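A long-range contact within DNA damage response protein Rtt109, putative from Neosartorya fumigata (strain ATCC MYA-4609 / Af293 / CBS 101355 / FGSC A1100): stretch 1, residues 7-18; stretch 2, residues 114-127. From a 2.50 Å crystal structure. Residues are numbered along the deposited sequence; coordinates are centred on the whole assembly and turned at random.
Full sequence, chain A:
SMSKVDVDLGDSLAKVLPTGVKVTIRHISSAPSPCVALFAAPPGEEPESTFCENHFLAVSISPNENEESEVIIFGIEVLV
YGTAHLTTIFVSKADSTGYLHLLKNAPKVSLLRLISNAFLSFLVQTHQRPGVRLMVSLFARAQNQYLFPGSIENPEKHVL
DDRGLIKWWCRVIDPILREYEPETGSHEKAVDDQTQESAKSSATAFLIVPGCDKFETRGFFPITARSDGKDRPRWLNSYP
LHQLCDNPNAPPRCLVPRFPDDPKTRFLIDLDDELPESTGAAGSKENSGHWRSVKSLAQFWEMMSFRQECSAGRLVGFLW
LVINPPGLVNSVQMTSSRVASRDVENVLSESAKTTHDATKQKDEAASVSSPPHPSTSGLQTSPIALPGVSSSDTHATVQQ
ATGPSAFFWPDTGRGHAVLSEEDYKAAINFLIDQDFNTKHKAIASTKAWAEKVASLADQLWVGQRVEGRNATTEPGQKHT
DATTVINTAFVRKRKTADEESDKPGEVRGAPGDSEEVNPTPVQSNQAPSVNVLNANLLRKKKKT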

# COMPACT_ATOMS: atom_id res chain seq x y z
N VAL A 7 -9.34 0.11 -18.40
CA VAL A 7 -8.31 -0.87 -18.11
C VAL A 7 -8.90 -2.10 -17.41
O VAL A 7 -9.81 -1.98 -16.58
CB VAL A 7 -7.18 -0.26 -17.26
CG1 VAL A 7 -6.10 -1.29 -16.97
CG2 VAL A 7 -6.59 0.94 -17.97
N ASP A 8 -8.39 -3.27 -17.75
CA ASP A 8 -8.87 -4.53 -17.21
C ASP A 8 -7.77 -5.20 -16.37
O ASP A 8 -6.64 -5.34 -16.82
CB ASP A 8 -9.31 -5.47 -18.34
CG ASP A 8 -9.92 -6.76 -17.83
OD1 ASP A 8 -10.76 -6.68 -16.90
OD2 ASP A 8 -9.57 -7.84 -18.34
N LEU A 9 -8.11 -5.60 -15.14
CA LEU A 9 -7.13 -6.19 -14.25
C LEU A 9 -6.62 -7.52 -14.78
O LEU A 9 -5.41 -7.75 -14.86
CB LEU A 9 -7.70 -6.36 -12.85
CG LEU A 9 -6.82 -7.13 -11.86
CD1 LEU A 9 -5.40 -6.56 -11.80
CD2 LEU A 9 -7.46 -7.13 -10.48
N GLY A 10 -7.55 -8.41 -15.15
CA GLY A 10 -7.18 -9.73 -15.62
C GLY A 10 -6.31 -9.68 -16.86
O GLY A 10 -5.40 -10.48 -17.04
N ASP A 11 -6.58 -8.70 -17.72
CA ASP A 11 -5.80 -8.54 -18.93
C ASP A 11 -4.41 -7.96 -18.65
O ASP A 11 -3.43 -8.39 -19.25
CB ASP A 11 -6.53 -7.64 -19.92
CG ASP A 11 -6.00 -7.78 -21.33
OD1 ASP A 11 -5.96 -8.93 -21.84
OD2 ASP A 11 -5.61 -6.74 -21.91
N SER A 12 -4.35 -6.99 -17.74
CA SER A 12 -3.07 -6.42 -17.33
C SER A 12 -2.17 -7.51 -16.78
O SER A 12 -0.99 -7.61 -17.12
CB SER A 12 -3.26 -5.33 -16.28
OG SER A 12 -4.13 -4.32 -16.75
N LEU A 13 -2.77 -8.34 -15.93
CA LEU A 13 -2.08 -9.42 -15.25
C LEU A 13 -1.60 -10.48 -16.22
O LEU A 13 -0.53 -11.06 -16.05
CB LEU A 13 -3.02 -10.03 -14.20
CG LEU A 13 -2.49 -11.07 -13.23
CD1 LEU A 13 -1.32 -10.51 -12.45
CD2 LEU A 13 -3.60 -11.48 -12.28
N ALA A 14 -2.40 -10.73 -17.25
CA ALA A 14 -2.08 -11.74 -18.26
C ALA A 14 -0.83 -11.35 -19.04
O ALA A 14 -0.02 -12.21 -19.40
CB ALA A 14 -3.24 -11.93 -19.22
N LYS A 15 -0.67 -10.06 -19.28
CA LYS A 15 0.47 -9.54 -20.02
C LYS A 15 1.81 -9.68 -19.27
O LYS A 15 2.86 -9.74 -19.91
CB LYS A 15 0.26 -8.08 -20.37
CG LYS A 15 -0.85 -7.80 -21.36
CD LYS A 15 -0.72 -6.37 -21.85
CE LYS A 15 -1.95 -5.89 -22.59
NZ LYS A 15 -3.06 -5.56 -21.65
N VAL A 16 1.78 -9.73 -17.94
CA VAL A 16 3.03 -9.80 -17.18
C VAL A 16 3.36 -11.22 -16.73
O VAL A 16 4.52 -11.53 -16.46
CB VAL A 16 3.02 -8.86 -15.95
CG1 VAL A 16 2.63 -7.45 -16.35
CG2 VAL A 16 2.10 -9.38 -14.85
N LEU A 17 2.36 -12.08 -16.64
CA LEU A 17 2.61 -13.46 -16.19
C LEU A 17 3.26 -14.26 -17.30
O LEU A 17 2.96 -14.07 -18.47
CB LEU A 17 1.31 -14.14 -15.73
CG LEU A 17 0.69 -13.61 -14.43
CD1 LEU A 17 -0.63 -14.30 -14.14
CD2 LEU A 17 1.65 -13.80 -13.27
N PRO A 18 4.18 -15.16 -16.94
CA PRO A 18 4.82 -16.01 -17.94
C PRO A 18 3.82 -16.84 -18.74
O PRO A 18 2.82 -17.31 -18.19
CB PRO A 18 5.73 -16.92 -17.11
CG PRO A 18 6.00 -16.14 -15.86
CD PRO A 18 4.75 -15.36 -15.59
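Stretch 2 (114-127) LISNAFLSFLVQTH

The aromatic ring of Phe122 lies flat against the start of the short helix of stretch 1, and Leu9, the first residue of that helix, rests on one face of it. Leu9 CB stands 3.8 Å from the centroid of the Phe122 ring, only 8° off the ring normal, so this CH-pi contact is almost exactly over the face. The backbone comes down as well: Leu9 N is 3.5 Å from Phe122 CE1. At the ring edge, near its plane, Val7 O approaches Phe122 CE1 at 3.7 Å, where a carbonyl oxygen meets the slightly positive rim of an aromatic ring.

Stretch 2 is helical, with phi near -60° and psi near -45° for most of its length, and its helix begins earlier in the chain. It runs roughly against helix 9-16, with 139° between their N-to-C directions and axes 9.5 Å apart at closest approach. The register therefore runs backwards: Leu9 pairs with Phe122, Leu13 with Ala118 and Val16 with Leu114. Among the contacting positions, Leu114, Ala118, Phe122 and Gln125 recur every three or four residues, and these point their CA-to-CB bonds toward stretch 1.

Where the backbones are nearest, with Leu13 CA and Ala118 CA 5.8 Å apart, stretch 2 carries alanine. Leu13 CD1 reaches Ala118 CB at 3.8 Å, and Val16 CG2 meets the same Ala118 CB at 4.2 Å. Leu13, chi1 t and chi2 p, leaves its backbone sideways but brings its end nearer, so that Leu13 CD1 also lies 4.1 Å from Ile115 CG1. Leu9 uses the same rotamer to put Leu9 CD2 3.8 Å from Phe119 CD1.

Beyond the alanine, Leu114 fills the space near the end of stretch 1. Leu114 CD1 touches Val16 O at 3.8 Å and Pro18 CD at 4.2 Å, while Leu17 CD2 lies 4.4 Å from Leu114 CB. At the other end, Val7 CG1 packs 3.9 Å from Phe122 CD1 and 3.4 Å from Gln125 OE1.

No hydrogen bond crosses the contact; 605 Å² is buried, both sides summed, largely through apolar packing. Several polar side chains bond within their own stretch. Asp8 caps the short helix through a weak bond from Asp11 N to Asp8 OD2 (3.2 Å), Ser12 OG donates to Asp8 O at 2.7 Å, and Lys15 NZ forms a salt bridge with Asp11 OD2 at 2.8 Å. In stretch 2, Thr126 OG1 returns to Phe122 O at 3.2 Å.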

# COMPACT_ATOMS: atom_id res chain seq x y z
N LEU A 114 5.10 -10.34 -9.19
CA LEU A 114 4.45 -9.90 -10.43
C LEU A 114 2.99 -9.52 -10.21
O LEU A 114 2.51 -8.50 -10.72
CB LEU A 114 4.56 -10.99 -11.49
CG LEU A 114 5.96 -11.15 -12.07
CD1 LEU A 114 5.99 -12.27 -13.09
CD2 LEU A 114 6.42 -9.84 -12.70
N ILE A 115 2.28 -10.34 -9.44
CA ILE A 115 0.89 -10.09 -9.13
C ILE A 115 0.72 -8.78 -8.34
O ILE A 115 -0.09 -7.94 -8.72
CB ILE A 115 0.28 -11.26 -8.33
CG1 ILE A 115 0.22 -12.51 -9.21
CG2 ILE A 115 -1.11 -10.90 -7.83
CD1 ILE A 115 -0.20 -13.75 -8.47
N SER A 116 1.49 -8.62 -7.26
CA SER A 116 1.43 -7.42 -6.43
C SER A 116 1.70 -6.14 -7.22
O SER A 116 1.04 -5.13 -7.03
CB SER A 116 2.43 -7.53 -5.28
OG SER A 116 2.26 -8.73 -4.55
N ASN A 117 2.72 -6.21 -8.08
CA ASN A 117 3.09 -5.14 -9.00
C ASN A 117 1.92 -4.79 -9.93
O ASN A 117 1.55 -3.62 -10.07
CB ASN A 117 4.33 -5.62 -9.80
CG ASN A 117 4.92 -4.54 -10.71
OD1 ASN A 117 4.25 -3.63 -11.16
ND2 ASN A 117 6.21 -4.68 -10.98
N ALA A 118 1.34 -5.81 -10.55
CA ALA A 118 0.25 -5.62 -11.50
C ALA A 118 -0.99 -5.03 -10.83
O ALA A 118 -1.61 -4.13 -11.38
CB ALA A 118 -0.10 -6.94 -12.17
N PHE A 119 -1.34 -5.54 -9.66
CA PHE A 119 -2.49 -5.04 -8.91
C PHE A 119 -2.32 -3.57 -8.51
O PHE A 119 -3.22 -2.76 -8.72
CB PHE A 119 -2.74 -5.92 -7.67
CG PHE A 119 -4.08 -5.68 -7.01
CD1 PHE A 119 -5.24 -5.58 -7.77
CD2 PHE A 119 -4.17 -5.59 -5.63
CE1 PHE A 119 -6.47 -5.37 -7.15
CE2 PHE A 119 -5.40 -5.39 -5.01
CZ PHE A 119 -6.55 -5.27 -5.77
N LEU A 120 -1.17 -3.22 -7.95
CA LEU A 120 -0.87 -1.83 -7.60
C LEU A 120 -0.86 -0.93 -8.84
O LEU A 120 -1.47 0.14 -8.84
CB LEU A 120 0.46 -1.73 -6.87
CG LEU A 120 0.49 -2.32 -5.46
CD1 LEU A 120 1.87 -2.24 -4.84
CD2 LEU A 120 -0.52 -1.60 -4.57
N SER A 121 -0.18 -1.37 -9.90
CA SER A 121 -0.18 -0.67 -11.18
C SER A 121 -1.60 -0.38 -11.64
O SER A 121 -1.93 0.74 -12.04
CB SER A 121 0.54 -1.48 -12.25
OG SER A 121 1.74 -0.84 -12.65
N PHE A 122 -2.43 -1.41 -11.58
CA PHE A 122 -3.83 -1.32 -11.97
C PHE A 122 -4.56 -0.25 -11.18
O PHE A 122 -5.26 0.58 -11.75
CB PHE A 122 -4.51 -2.67 -11.79
CG PHE A 122 -5.99 -2.63 -11.99
CD1 PHE A 122 -6.53 -2.55 -13.26
CD2 PHE A 122 -6.85 -2.70 -10.91
CE1 PHE A 122 -7.90 -2.52 -13.45
CE2 PHE A 122 -8.21 -2.68 -11.10
CZ PHE A 122 -8.73 -2.58 -12.37
N LEU A 123 -4.39 -0.25 -9.85
CA LEU A 123 -5.11 0.69 -9.00
C LEU A 123 -4.60 2.12 -9.21
O LEU A 123 -5.37 3.07 -9.09
CB LEU A 123 -4.99 0.29 -7.53
CG LEU A 123 -5.58 -1.08 -7.17
CD1 LEU A 123 -5.23 -1.50 -5.74
CD2 LEU A 123 -7.10 -1.12 -7.39
N VAL A 124 -3.32 2.27 -9.54
CA VAL A 124 -2.77 3.59 -9.83
C VAL A 124 -3.36 4.17 -11.12
O VAL A 124 -3.78 5.32 -11.15
CB VAL A 124 -1.24 3.56 -9.94
CG1 VAL A 124 -0.73 4.86 -10.53
CG2 VAL A 124 -0.61 3.29 -8.58
N GLN A 125 -3.39 3.36 -12.18
CA GLN A 125 -3.95 3.78 -13.46
C GLN A 125 -5.40 4.24 -13.33
O GLN A 125 -5.81 5.21 -13.96
CB GLN A 125 -3.87 2.66 -14.50
CG GLN A 125 -2.45 2.19 -14.81
CD GLN A 125 -2.42 0.93 -15.67
OE1 GLN A 125 -3.36 0.65 -16.42
NE2 GLN A 125 -1.34 0.16 -15.55
N THR A 126 -6.17 3.55 -12.49
CA THR A 126 -7.61 3.79 -12.42
C THR A 126 -8.03 4.77 -11.34
O THR A 126 -9.21 5.10 -11.25
CB THR A 126 -8.38 2.47 -12.19
OG1 THR A 126 -8.00 1.91 -10.94
CG2 THR A 126 -8.09 1.47 -13.29
N HIS A 127 -7.10 5.24 -10.52
CA HIS A 127 -7.47 6.16 -9.44
C HIS A 127 -6.71 7.46 -9.54
O HIS A 127 -6.96 8.40 -8.79
CB HIS A 127 -7.26 5.50 -8.08
CG HIS A 127 -8.20 4.38 -7.82
ND1 HIS A 127 -9.37 4.53 -7.11
CD2 HIS A 127 -8.18 3.09 -8.24
CE1 HIS A 127 -10.02 3.38 -7.08
NE2 HIS A 127 -9.32 2.49 -7.76